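One contact in two related proteins. Structure 1 is hydrogenase expression/formation protein (hypb) from Archaeoglobus fulgidus, which probably binds and hydrolyses GTP and takes part in hydrogenase maturation, as a nickel- and zinc-binding member of the G3E GTPase family: PDB 2WSM (chain A, 2.30 Å), residues S41-L46 and V134-V139. Structure 2 is probable hydrogenase maturation factor HypB from Methanocaldococcus jannaschii: PDB 2HF9 (chain B, 1.90 Å), residues S49-L54 and I144-T149. Both blocks share one frame: the second was fitted to the first on N, CA, C and O of the twelve residues, RMSD 0.39 Å. Numbering follows each deposited sequence.

Structure 1 (2WSM); sequences SGKTLL and VVMVSV.
Met136 on strand 132-138 packs under helix 43-54, within the nucleotide-binding domain. Sequence and strand-loop-helix turn fit a P-loop. Packing contacts: Met136 SD lies 3.6 Å from Leu46 CD2 and 3.8 Å from Lys43 CA. Its chain bends at chi3 (66°), bringing CE under the loop, 3.5 Å from Gly42 O. Ser41 CB rests over the strand backbone, 3.5 Å from Met136 O. Ser138 CB approaches Ser41 CA at 4.1 Å. Polar groups: Ser41 OG, between N and carbonyl carbon (chi1 60°), hydrogen-bonds to the carbonyl of Ala38, and Ser138 OG to Thr140. Lys43 NZ hydrogen-bonds to the carbonyl of Gly37 and forms a salt bridge with Asp66. Thr44 OG1 lies within hydrogen-bonding distance of Glu115, perhaps only the shape of a metal site with no ion modelled. Gly42 N-caps the helix with backbone angles suited to glycine.

Structure 2 (2HF9); sequences SGKTLL and IVVIST. With MG (magnesium ion), chain C; GSP (5'-guanosine-diphosphate-monothiophosphate), chain D.
Val146 presents its two methyl groups to residues 49-54. Packing contacts: CG2 lies 4.0 Å from Leu54 CD2, and Val146 CB is 4.3 Å from Lys51 CG. CG1 turns to the loop, 4.4 Å from Gly50 N. Ser49 CB rests over the strand backbone, 3.1 Å from Val146 O. Ser148 CB approaches Ser49 CA at 4.2 Å. Polar groups: Ser49 OG, beside its N (chi1 -65°), hydrogen-bonds to Glu151, and Ser148 OG to Glu151 and Thr150. Lys51 NZ and the amides of Gly50 and Lys51 donate to GSP O1B. Thr52 N donates to O2B and Leu53 N to O1A. Together the amides of 50-53 grip the alpha and beta phosphates, as in a P-loop. Thr52 OG1 binds magnesium at 2.1 Å, alongside Asp80 and Glu125. Gly50 N-caps the helix with backbone angles suited to glycine; a CB there would also crowd GSP C8.

How the two compare
The sharpest difference is Met136(A) against Val146(B). The CB atoms coincide, and CG of Met136(A) lies 0.5 Å apart from CG2 of Val146(B). Beyond that point SD and CE of Met136(A) have no counterpart, nor has CG1 of Val146(B). Both touch Gly42(A) / Gly50(B), Lys43(A) / Lys51(B) and Leu46(A) / Leu54(B). Met136(A) extends a bent thioether under the loop; Val146(B) meets it with two short methyl branches. Leu46(A) and Leu54(B) keep their place.

The serine of the loop, Ser41(A) / Ser49(B), is turned. Chi1 is 60° against -65°, and the OG atoms stand 2.5 Å apart. The contact of Ser41(A) OG with Lys43(A) CG, 3.5 Å, is absent in structure 2. Chi1 is 152° in Ser138(A) and 73° in Ser148(B); the OG atoms stand 1.4 Å apart.

GSP and magnesium are modelled in structure 2 alone; the serine turn may be related. The comparable CA atoms coincide.

The other exchanges are buried and lie off the interface. Ile144(B) adds CD1 to the outline of Val134(A). CG1 of Val137(A) and of Ile147(B) lie 0.6 Å apart, while CG2 of Val137(A) and CG2 and CD1 of Ile147(B) have no counterpart. Thr149(B) puts OG1 near CG2 of Val139(A), 0.5 Å apart.

Structure 1 (2WSM)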
# COMPACT_ATOMS: atom_id res chain seq x y z
N SER A 41 -5.26 -14.29 5.50
CA SER A 41 -6.32 -13.64 6.27
C SER A 41 -7.64 -14.39 6.08
O SER A 41 -8.60 -14.16 6.80
CB SER A 41 -6.46 -12.15 5.91
OG SER A 41 -6.76 -11.98 4.53
N GLY A 42 -7.65 -15.31 5.11
CA GLY A 42 -8.77 -16.20 4.88
C GLY A 42 -9.81 -15.70 3.88
O GLY A 42 -10.98 -16.03 3.99
N LYS A 43 -9.37 -14.92 2.90
CA LYS A 43 -10.29 -14.33 1.93
C LYS A 43 -10.94 -15.39 1.05
O LYS A 43 -12.14 -15.33 0.77
CB LYS A 43 -9.55 -13.32 1.05
CG LYS A 43 -8.90 -12.17 1.82
CD LYS A 43 -8.06 -11.29 0.92
CE LYS A 43 -6.78 -12.00 0.50
NZ LYS A 43 -5.87 -11.10 -0.24
N THR A 44 -10.15 -16.36 0.61
CA THR A 44 -10.64 -17.39 -0.30
C THR A 44 -11.69 -18.28 0.36
O THR A 44 -12.73 -18.56 -0.23
CB THR A 44 -9.48 -18.27 -0.82
OG1 THR A 44 -8.56 -17.45 -1.55
CG2 THR A 44 -10.00 -19.38 -1.73
N LEU A 45 -11.42 -18.72 1.59
CA LEU A 45 -12.35 -19.59 2.30
C LEU A 45 -13.66 -18.87 2.58
O LEU A 45 -14.74 -19.45 2.42
CB LEU A 45 -11.74 -20.11 3.61
CG LEU A 45 -12.63 -21.03 4.45
CD1 LEU A 45 -13.08 -22.23 3.64
CD2 LEU A 45 -11.92 -21.49 5.71
N LEU A 46 -13.57 -17.61 3.00
CA LEU A 46 -14.78 -16.83 3.22
C LEU A 46 -15.63 -16.75 1.96
O LEU A 46 -16.86 -16.83 2.02
CB LEU A 46 -14.45 -15.42 3.72
CG LEU A 46 -15.67 -14.53 3.97
CD1 LEU A 46 -16.55 -15.10 5.09
CD2 LEU A 46 -15.25 -13.11 4.30
N VAL A 134 -14.22 -4.49 2.05
CA VAL A 134 -14.04 -5.29 3.25
C VAL A 134 -12.54 -5.50 3.47
O VAL A 134 -11.78 -5.72 2.53
CB VAL A 134 -14.79 -6.64 3.15
CG1 VAL A 134 -14.54 -7.49 4.39
CG2 VAL A 134 -16.29 -6.39 2.98
N VAL A 135 -12.13 -5.38 4.72
CA VAL A 135 -10.75 -5.62 5.09
C VAL A 135 -10.73 -6.72 6.12
O VAL A 135 -11.32 -6.59 7.19
CB VAL A 135 -10.05 -4.36 5.64
CG1 VAL A 135 -8.59 -4.67 5.93
CG2 VAL A 135 -10.15 -3.21 4.66
N MET A 136 -10.06 -7.82 5.78
CA MET A 136 -9.99 -8.99 6.63
C MET A 136 -8.62 -9.09 7.29
O MET A 136 -7.60 -8.91 6.64
CB MET A 136 -10.22 -10.25 5.80
CG MET A 136 -11.62 -10.37 5.21
SD MET A 136 -11.89 -11.92 4.34
CE MET A 136 -11.77 -13.10 5.68
N VAL A 137 -8.61 -9.39 8.58
CA VAL A 137 -7.37 -9.70 9.27
C VAL A 137 -7.55 -10.91 10.19
O VAL A 137 -8.58 -11.06 10.86
CB VAL A 137 -6.84 -8.48 10.06
CG1 VAL A 137 -7.72 -8.19 11.27
CG2 VAL A 137 -5.41 -8.72 10.49
N SER A 138 -6.55 -11.78 10.21
CA SER A 138 -6.57 -12.94 11.08
C SER A 138 -5.80 -12.63 12.36
O SER A 138 -4.85 -11.84 12.34
CB SER A 138 -5.97 -14.15 10.35
OG SER A 138 -5.39 -15.07 11.26
N VAL A 139 -6.22 -13.23 13.48
CA VAL A 139 -5.55 -12.99 14.77
C VAL A 139 -4.12 -13.51 14.77
O VAL A 139 -3.31 -13.08 15.58
CB VAL A 139 -6.30 -13.62 15.98
CG1 VAL A 139 -7.65 -12.94 16.20
CG2 VAL A 139 -6.44 -15.13 15.82

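Structure 2 (2HF9)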
# COMPACT_ATOMS: atom_id res chain seq x y z
N SER B 49 -5.11 -14.25 5.35
CA SER B 49 -6.08 -13.86 6.37
C SER B 49 -7.37 -14.68 6.32
O SER B 49 -8.03 -14.86 7.35
CB SER B 49 -6.43 -12.37 6.23
OG SER B 49 -5.30 -11.56 6.52
N GLY B 50 -7.72 -15.17 5.13
CA GLY B 50 -8.92 -16.00 4.95
C GLY B 50 -9.90 -15.51 3.90
O GLY B 50 -11.06 -15.92 3.91
N LYS B 51 -9.44 -14.65 2.99
CA LYS B 51 -10.29 -14.06 1.95
C LYS B 51 -10.98 -15.12 1.09
O LYS B 51 -12.19 -15.07 0.87
CB LYS B 51 -9.49 -13.11 1.04
CG LYS B 51 -8.81 -11.94 1.75
CD LYS B 51 -8.11 -10.98 0.75
CE LYS B 51 -6.84 -11.57 0.14
NZ LYS B 51 -5.86 -12.02 1.17
N THR B 52 -10.19 -16.07 0.59
CA THR B 52 -10.74 -17.10 -0.30
C THR B 52 -11.72 -18.00 0.43
O THR B 52 -12.81 -18.26 -0.08
CB THR B 52 -9.64 -17.92 -0.98
OG1 THR B 52 -8.78 -17.04 -1.72
CG2 THR B 52 -10.25 -18.94 -1.95
N LEU B 53 -11.34 -18.47 1.62
CA LEU B 53 -12.24 -19.30 2.41
C LEU B 53 -13.55 -18.58 2.73
O LEU B 53 -14.62 -19.20 2.68
CB LEU B 53 -11.55 -19.79 3.69
CG LEU B 53 -12.26 -20.91 4.48
CD1 LEU B 53 -12.63 -22.10 3.59
CD2 LEU B 53 -11.38 -21.36 5.64
N LEU B 54 -13.48 -17.29 3.03
CA LEU B 54 -14.67 -16.47 3.26
C LEU B 54 -15.54 -16.40 2.00
O LEU B 54 -16.75 -16.59 2.07
CB LEU B 54 -14.29 -15.06 3.73
CG LEU B 54 -15.45 -14.07 3.96
CD1 LEU B 54 -16.45 -14.59 5.00
CD2 LEU B 54 -14.91 -12.70 4.36
N ILE B 144 -14.25 -4.74 2.04
CA ILE B 144 -14.14 -5.63 3.19
C ILE B 144 -12.66 -5.88 3.45
O ILE B 144 -11.93 -6.30 2.55
CB ILE B 144 -14.89 -6.97 2.97
CG1 ILE B 144 -16.38 -6.72 2.70
CG2 ILE B 144 -14.68 -7.93 4.16
CD1 ILE B 144 -17.17 -7.94 2.26
N VAL B 145 -12.21 -5.59 4.67
CA VAL B 145 -10.83 -5.90 5.05
C VAL B 145 -10.83 -7.09 6.01
O VAL B 145 -11.45 -7.05 7.07
CB VAL B 145 -10.08 -4.68 5.67
CG1 VAL B 145 -8.68 -5.08 6.15
CG2 VAL B 145 -9.96 -3.56 4.66
N VAL B 146 -10.16 -8.15 5.59
CA VAL B 146 -10.02 -9.35 6.39
C VAL B 146 -8.61 -9.41 6.97
O VAL B 146 -7.63 -9.48 6.24
CB VAL B 146 -10.28 -10.64 5.55
CG1 VAL B 146 -10.29 -11.88 6.46
CG2 VAL B 146 -11.59 -10.52 4.78
N ILE B 147 -8.53 -9.36 8.29
CA ILE B 147 -7.28 -9.68 8.97
C ILE B 147 -7.55 -10.85 9.90
O ILE B 147 -8.70 -11.25 10.08
CB ILE B 147 -6.66 -8.48 9.75
CG1 ILE B 147 -7.63 -7.90 10.81
CG2 ILE B 147 -6.08 -7.44 8.76
CD1 ILE B 147 -8.67 -6.90 10.29
N SER B 148 -6.50 -11.42 10.46
CA SER B 148 -6.71 -12.58 11.32
C SER B 148 -5.85 -12.52 12.57
O SER B 148 -4.81 -11.85 12.60
CB SER B 148 -6.48 -13.87 10.54
OG SER B 148 -5.11 -14.09 10.27
N THR B 149 -6.30 -13.22 13.61
CA THR B 149 -5.63 -13.21 14.91
C THR B 149 -4.16 -13.63 14.81
O THR B 149 -3.33 -13.15 15.57
CB THR B 149 -6.36 -14.12 15.93
OG1 THR B 149 -6.31 -15.48 15.50
CG2 THR B 149 -7.83 -13.69 16.08
MG MG C . -6.90 -16.29 -1.37
PG GSP D . -4.13 -15.43 -0.00
O3B GSP D . -4.79 -16.02 1.34
S1G GSP D . -3.44 -13.89 0.32
O2G GSP D . -3.04 -16.43 -0.42
O3G GSP D . -5.21 -15.34 -1.10
PB GSP D . -6.34 -15.86 1.75
O1B GSP D . -6.50 -14.60 2.52
O2B GSP D . -7.27 -15.96 0.61
PA GSP D . -7.10 -18.52 2.64
O1A GSP D . -8.57 -18.52 2.43
O2A GSP D . -6.39 -19.25 1.56
O3A GSP D . -6.52 -17.04 2.84
O5' GSP D . -6.81 -19.13 4.09
C5' GSP D . -5.49 -19.23 4.59
C4' GSP D . -5.38 -20.39 5.57
O4' GSP D . -6.07 -20.09 6.77
C3' GSP D . -5.99 -21.68 5.04
O3' GSP D . -5.13 -22.71 5.47
C2' GSP D . -7.33 -21.78 5.74
O2' GSP D . -7.72 -23.11 5.96
C1' GSP D . -7.04 -21.09 7.06
N9 GSP D . -8.17 -20.39 7.70
C8 GSP D . -8.95 -19.39 7.19
N7 GSP D . -9.83 -19.01 8.15
C5 GSP D . -9.60 -19.75 9.27
C6 GSP D . -10.19 -19.76 10.53
O6 GSP D . -11.12 -19.00 10.79
N1 GSP D . -9.71 -20.64 11.48
C2 GSP D . -8.67 -21.50 11.19
N2 GSP D . -8.22 -22.35 12.11
N3 GSP D . -8.08 -21.48 9.94
C4 GSP D . -8.54 -20.61 9.00
O HOH W 1 -6.12 -18.12 -0.90